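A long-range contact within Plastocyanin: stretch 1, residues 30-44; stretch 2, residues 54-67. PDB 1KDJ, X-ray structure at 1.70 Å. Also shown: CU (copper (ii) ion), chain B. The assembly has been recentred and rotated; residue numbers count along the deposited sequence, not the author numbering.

Stretch 1, residues 30-44: TLVGETGHNIVFDIP
Stretch 2 (54-67) ELKAASMDENDLLS

Leu66 (chi1 m, chi2 t) points toward stretch 1, placing CD1 3.7 Å from Ile39 CD1 and CB 4.0 Å from Leu31 CB; Ile39 (chi1 m, chi2 p) also reaches Met60, CD1 to SD 4.0 Å, so branched aliphatic chains fill this apolar cluster. At the other, Leu55 (m, t), on a helix that begins earlier in the chain, meets Phe41 (chi1 -83°, chi2 -86°; Leu55 CD2 to Phe41 CD1 4.0 Å), Ile43 (Leu55 CB to Ile43 CD1 3.5 Å) and Pro44 (Leu55 CD1 to Pro44 CD 3.5 Å). The Ala58 methyl packs beside the ring, CB 3.9 Å from Phe41 CD2. Around these clusters, extended 36-41 runs antiparallel to extended 59-60 and 65-66: Gly36 lies beside Leu66 (CA-CA 5.4 Å), Asn38 beside Leu65 (CA-CA 5.0 Å) and Val40 beside Ser59 (CA-CA 4.4 Å). The contact buries 914 Å². Backbone bonds tie the stretches: Leu66 N donates to His37 O (2.8 Å, 164°) and Met60 N to Ile39 O (2.8 Å, 168°). Ser59 (m) suits its place because a hydroxyl can accept and donate at once: OG accepts from Phe41 N (2.9 Å) and donates to Leu55 O (2.8 Å), and a water joins Ser59 OG to Phe41 O. Asn38 (p) sends ND2 to Asp64 O (3.1 Å), at the close of the type I turn 61-64. His37 CB points away from stretch 2, and ND1 binds CU at 1.9 Å.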

# COMPACT_ATOMS: atom_id res chain seq x y z
N THR A 30 2.25 8.46 -0.89
CA THR A 30 3.10 9.57 -0.49
C THR A 30 2.83 9.85 0.97
O THR A 30 1.69 9.93 1.43
CB THR A 30 2.78 10.84 -1.25
OG1 THR A 30 2.91 10.52 -2.64
CG2 THR A 30 3.71 11.99 -0.89
N LEU A 31 3.93 9.92 1.71
CA LEU A 31 3.88 10.15 3.14
C LEU A 31 3.43 11.59 3.44
O LEU A 31 3.95 12.53 2.83
CB LEU A 31 5.27 9.94 3.77
CG LEU A 31 5.34 10.19 5.25
CD1 LEU A 31 4.68 9.07 6.01
CD2 LEU A 31 6.79 10.34 5.63
N VAL A 32 2.49 11.77 4.35
CA VAL A 32 2.15 13.10 4.84
C VAL A 32 2.43 13.07 6.35
O VAL A 32 2.03 12.13 7.05
CB VAL A 32 0.65 13.41 4.55
CG1 VAL A 32 0.33 14.82 5.05
CG2 VAL A 32 0.36 13.38 3.05
N GLY A 33 3.08 14.09 6.91
CA GLY A 33 3.33 14.13 8.33
C GLY A 33 4.70 13.58 8.68
O GLY A 33 5.55 13.36 7.81
N GLU A 34 4.93 13.40 9.97
CA GLU A 34 6.21 12.91 10.43
C GLU A 34 6.25 11.47 10.90
O GLU A 34 7.35 10.93 11.05
CB GLU A 34 6.70 13.83 11.53
CG GLU A 34 7.83 14.69 10.98
CD GLU A 34 7.40 15.68 9.90
OE1 GLU A 34 6.59 16.55 10.23
OE2 GLU A 34 7.87 15.57 8.76
N THR A 35 5.13 10.82 11.20
CA THR A 35 5.14 9.41 11.55
C THR A 35 5.52 8.58 10.29
O THR A 35 4.87 8.75 9.24
CB THR A 35 3.76 9.06 12.05
OG1 THR A 35 3.44 9.97 13.11
CG2 THR A 35 3.68 7.65 12.54
N GLY A 36 6.57 7.75 10.32
CA GLY A 36 6.94 6.89 9.21
C GLY A 36 5.92 5.79 9.11
O GLY A 36 5.22 5.36 10.04
N HIS A 37 5.75 5.27 7.90
CA HIS A 37 4.75 4.24 7.62
C HIS A 37 5.27 3.41 6.46
O HIS A 37 6.19 3.85 5.78
CB HIS A 37 3.40 4.82 7.14
CG HIS A 37 2.66 5.68 8.17
ND1 HIS A 37 1.98 5.07 9.12
CD2 HIS A 37 2.54 7.05 8.20
CE1 HIS A 37 1.39 6.06 9.78
NE2 HIS A 37 1.73 7.20 9.22
N ASN A 38 4.69 2.26 6.18
CA ASN A 38 5.05 1.62 4.91
C ASN A 38 3.81 0.93 4.32
O ASN A 38 2.70 1.07 4.87
CB ASN A 38 6.20 0.58 5.11
CG ASN A 38 5.86 -0.66 5.89
OD1 ASN A 38 4.79 -0.97 6.40
ND2 ASN A 38 6.89 -1.43 6.10
N ILE A 39 3.98 0.17 3.24
CA ILE A 39 2.84 -0.47 2.57
C ILE A 39 3.29 -1.87 2.19
O ILE A 39 4.25 -1.99 1.43
CB ILE A 39 2.43 0.24 1.23
CG1 ILE A 39 2.06 1.73 1.47
CG2 ILE A 39 1.24 -0.55 0.59
CD1 ILE A 39 3.23 2.75 1.50
N VAL A 40 2.56 -2.84 2.67
CA VAL A 40 2.79 -4.24 2.38
C VAL A 40 1.45 -4.84 2.00
O VAL A 40 0.47 -4.69 2.72
CB VAL A 40 3.38 -4.98 3.65
CG1 VAL A 40 3.58 -6.47 3.37
CG2 VAL A 40 4.71 -4.38 3.99
N PHE A 41 1.43 -5.59 0.89
CA PHE A 41 0.23 -6.27 0.44
C PHE A 41 0.04 -7.60 1.09
O PHE A 41 1.01 -8.32 1.28
CB PHE A 41 0.25 -6.47 -1.10
CG PHE A 41 -0.20 -5.22 -1.85
CD1 PHE A 41 -1.56 -5.03 -2.07
CD2 PHE A 41 0.70 -4.28 -2.25
CE1 PHE A 41 -1.99 -3.88 -2.70
CE2 PHE A 41 0.26 -3.13 -2.87
CZ PHE A 41 -1.08 -2.93 -3.09
N ASP A 42 -1.18 -7.93 1.49
CA ASP A 42 -1.55 -9.26 1.94
C ASP A 42 -1.59 -10.20 0.74
O ASP A 42 -2.07 -9.81 -0.33
CB ASP A 42 -2.92 -9.28 2.51
CG ASP A 42 -3.02 -9.66 3.96
OD1 ASP A 42 -2.26 -10.49 4.46
OD2 ASP A 42 -3.90 -9.10 4.60
N ILE A 43 -1.13 -11.44 0.84
CA ILE A 43 -1.18 -12.35 -0.31
C ILE A 43 -2.42 -13.19 -0.08
O ILE A 43 -2.49 -13.82 0.97
CB ILE A 43 0.05 -13.29 -0.38
CG1 ILE A 43 1.37 -12.52 -0.30
CG2 ILE A 43 -0.07 -14.11 -1.67
CD1 ILE A 43 1.61 -11.51 -1.40
N PRO A 44 -3.45 -13.24 -0.95
CA PRO A 44 -4.64 -14.03 -0.72
C PRO A 44 -4.28 -15.51 -0.67
O PRO A 44 -3.34 -16.01 -1.32
CB PRO A 44 -5.54 -13.66 -1.86
CG PRO A 44 -4.99 -12.35 -2.38
CD PRO A 44 -3.49 -12.59 -2.24
N GLU A 54 3.51 -10.72 -7.93
CA GLU A 54 3.22 -9.32 -8.22
C GLU A 54 3.04 -8.51 -6.95
O GLU A 54 3.52 -7.40 -6.86
CB GLU A 54 1.94 -9.08 -8.95
CG GLU A 54 1.85 -9.39 -10.40
CD GLU A 54 0.48 -8.91 -10.81
OE1 GLU A 54 -0.52 -9.48 -10.40
OE2 GLU A 54 0.46 -7.92 -11.52
N LEU A 55 2.29 -9.09 -6.02
CA LEU A 55 1.98 -8.46 -4.75
C LEU A 55 3.25 -8.27 -3.92
O LEU A 55 3.46 -7.18 -3.35
CB LEU A 55 0.96 -9.31 -4.05
CG LEU A 55 -0.46 -9.40 -4.66
CD1 LEU A 55 -1.33 -10.26 -3.79
CD2 LEU A 55 -1.09 -7.99 -4.74
N LYS A 56 4.16 -9.27 -3.89
CA LYS A 56 5.45 -9.10 -3.20
C LYS A 56 6.25 -7.98 -3.84
O LYS A 56 6.81 -7.13 -3.12
CB LYS A 56 6.31 -10.38 -3.24
CG LYS A 56 5.51 -11.32 -2.40
CD LYS A 56 6.19 -12.62 -2.09
CE LYS A 56 6.35 -12.67 -0.57
NZ LYS A 56 7.31 -11.67 -0.12
N ALA A 57 6.28 -7.87 -5.17
CA ALA A 57 6.98 -6.80 -5.85
C ALA A 57 6.34 -5.44 -5.62
O ALA A 57 6.96 -4.40 -5.80
CB ALA A 57 6.99 -7.03 -7.33
N ALA A 58 5.09 -5.44 -5.23
CA ALA A 58 4.36 -4.21 -5.01
C ALA A 58 4.40 -3.86 -3.52
O ALA A 58 3.69 -2.95 -3.09
CB ALA A 58 2.89 -4.39 -5.45
N SER A 59 5.16 -4.60 -2.70
CA SER A 59 5.21 -4.34 -1.29
C SER A 59 6.55 -3.79 -0.90
O SER A 59 7.58 -4.01 -1.53
CB SER A 59 4.98 -5.59 -0.54
OG SER A 59 3.70 -6.13 -0.81
N MET A 60 6.52 -2.92 0.11
CA MET A 60 7.76 -2.44 0.71
C MET A 60 8.32 -3.56 1.56
O MET A 60 7.63 -4.42 2.12
CB MET A 60 7.55 -1.23 1.63
CG MET A 60 7.46 -0.00 0.76
SD MET A 60 6.99 1.51 1.65
CE MET A 60 8.60 1.87 2.31
N ASP A 61 9.62 -3.52 1.67
CA ASP A 61 10.34 -4.48 2.47
C ASP A 61 9.93 -4.14 3.90
O ASP A 61 9.99 -2.95 4.22
CB ASP A 61 11.80 -4.20 2.13
CG ASP A 61 12.83 -5.10 2.77
OD1 ASP A 61 12.47 -6.20 3.20
OD2 ASP A 61 14.00 -4.69 2.85
N GLU A 62 9.51 -5.01 4.81
CA GLU A 62 9.11 -4.51 6.13
C GLU A 62 10.24 -3.87 6.95
O GLU A 62 10.02 -3.46 8.09
CB GLU A 62 8.48 -5.64 6.95
CG GLU A 62 7.13 -6.10 6.39
CD GLU A 62 6.31 -7.07 7.26
OE1 GLU A 62 6.89 -7.69 8.17
OE2 GLU A 62 5.09 -7.19 7.03
N ASN A 63 11.46 -3.69 6.45
CA ASN A 63 12.54 -2.99 7.15
C ASN A 63 12.74 -1.63 6.47
O ASN A 63 13.79 -0.99 6.48
CB ASN A 63 13.82 -3.85 7.06
CG ASN A 63 15.08 -3.24 7.68
OD1 ASN A 63 15.16 -2.97 8.87
ND2 ASN A 63 16.14 -3.02 6.92
N ASP A 64 11.67 -1.16 5.84
CA ASP A 64 11.68 0.05 5.04
C ASP A 64 10.51 0.88 5.55
O ASP A 64 9.44 0.36 5.87
CB ASP A 64 11.47 -0.37 3.60
CG ASP A 64 12.41 0.24 2.60
OD1 ASP A 64 12.10 1.33 2.10
OD2 ASP A 64 13.43 -0.40 2.31
N LEU A 65 10.70 2.18 5.69
CA LEU A 65 9.64 3.07 6.11
C LEU A 65 9.80 4.26 5.23
O LEU A 65 10.91 4.60 4.82
CB LEU A 65 9.74 3.53 7.58
CG LEU A 65 9.38 2.48 8.64
CD1 LEU A 65 9.58 3.08 10.00
CD2 LEU A 65 7.95 2.05 8.56
N LEU A 66 8.67 4.84 4.83
CA LEU A 66 8.68 6.12 4.14
C LEU A 66 9.16 7.18 5.17
O LEU A 66 8.89 7.08 6.37
CB LEU A 66 7.25 6.43 3.65
CG LEU A 66 6.69 5.45 2.60
CD1 LEU A 66 5.21 5.71 2.40
CD2 LEU A 66 7.47 5.60 1.30
N SER A 67 9.89 8.18 4.77
CA SER A 67 10.40 9.20 5.68
C SER A 67 10.41 10.46 4.83
O SER A 67 10.25 10.32 3.61
CB SER A 67 11.82 8.84 6.11
OG SER A 67 12.76 8.85 5.04
CU CU B . 1.80 3.25 9.73
O HOH W 1 3.65 -8.98 0.41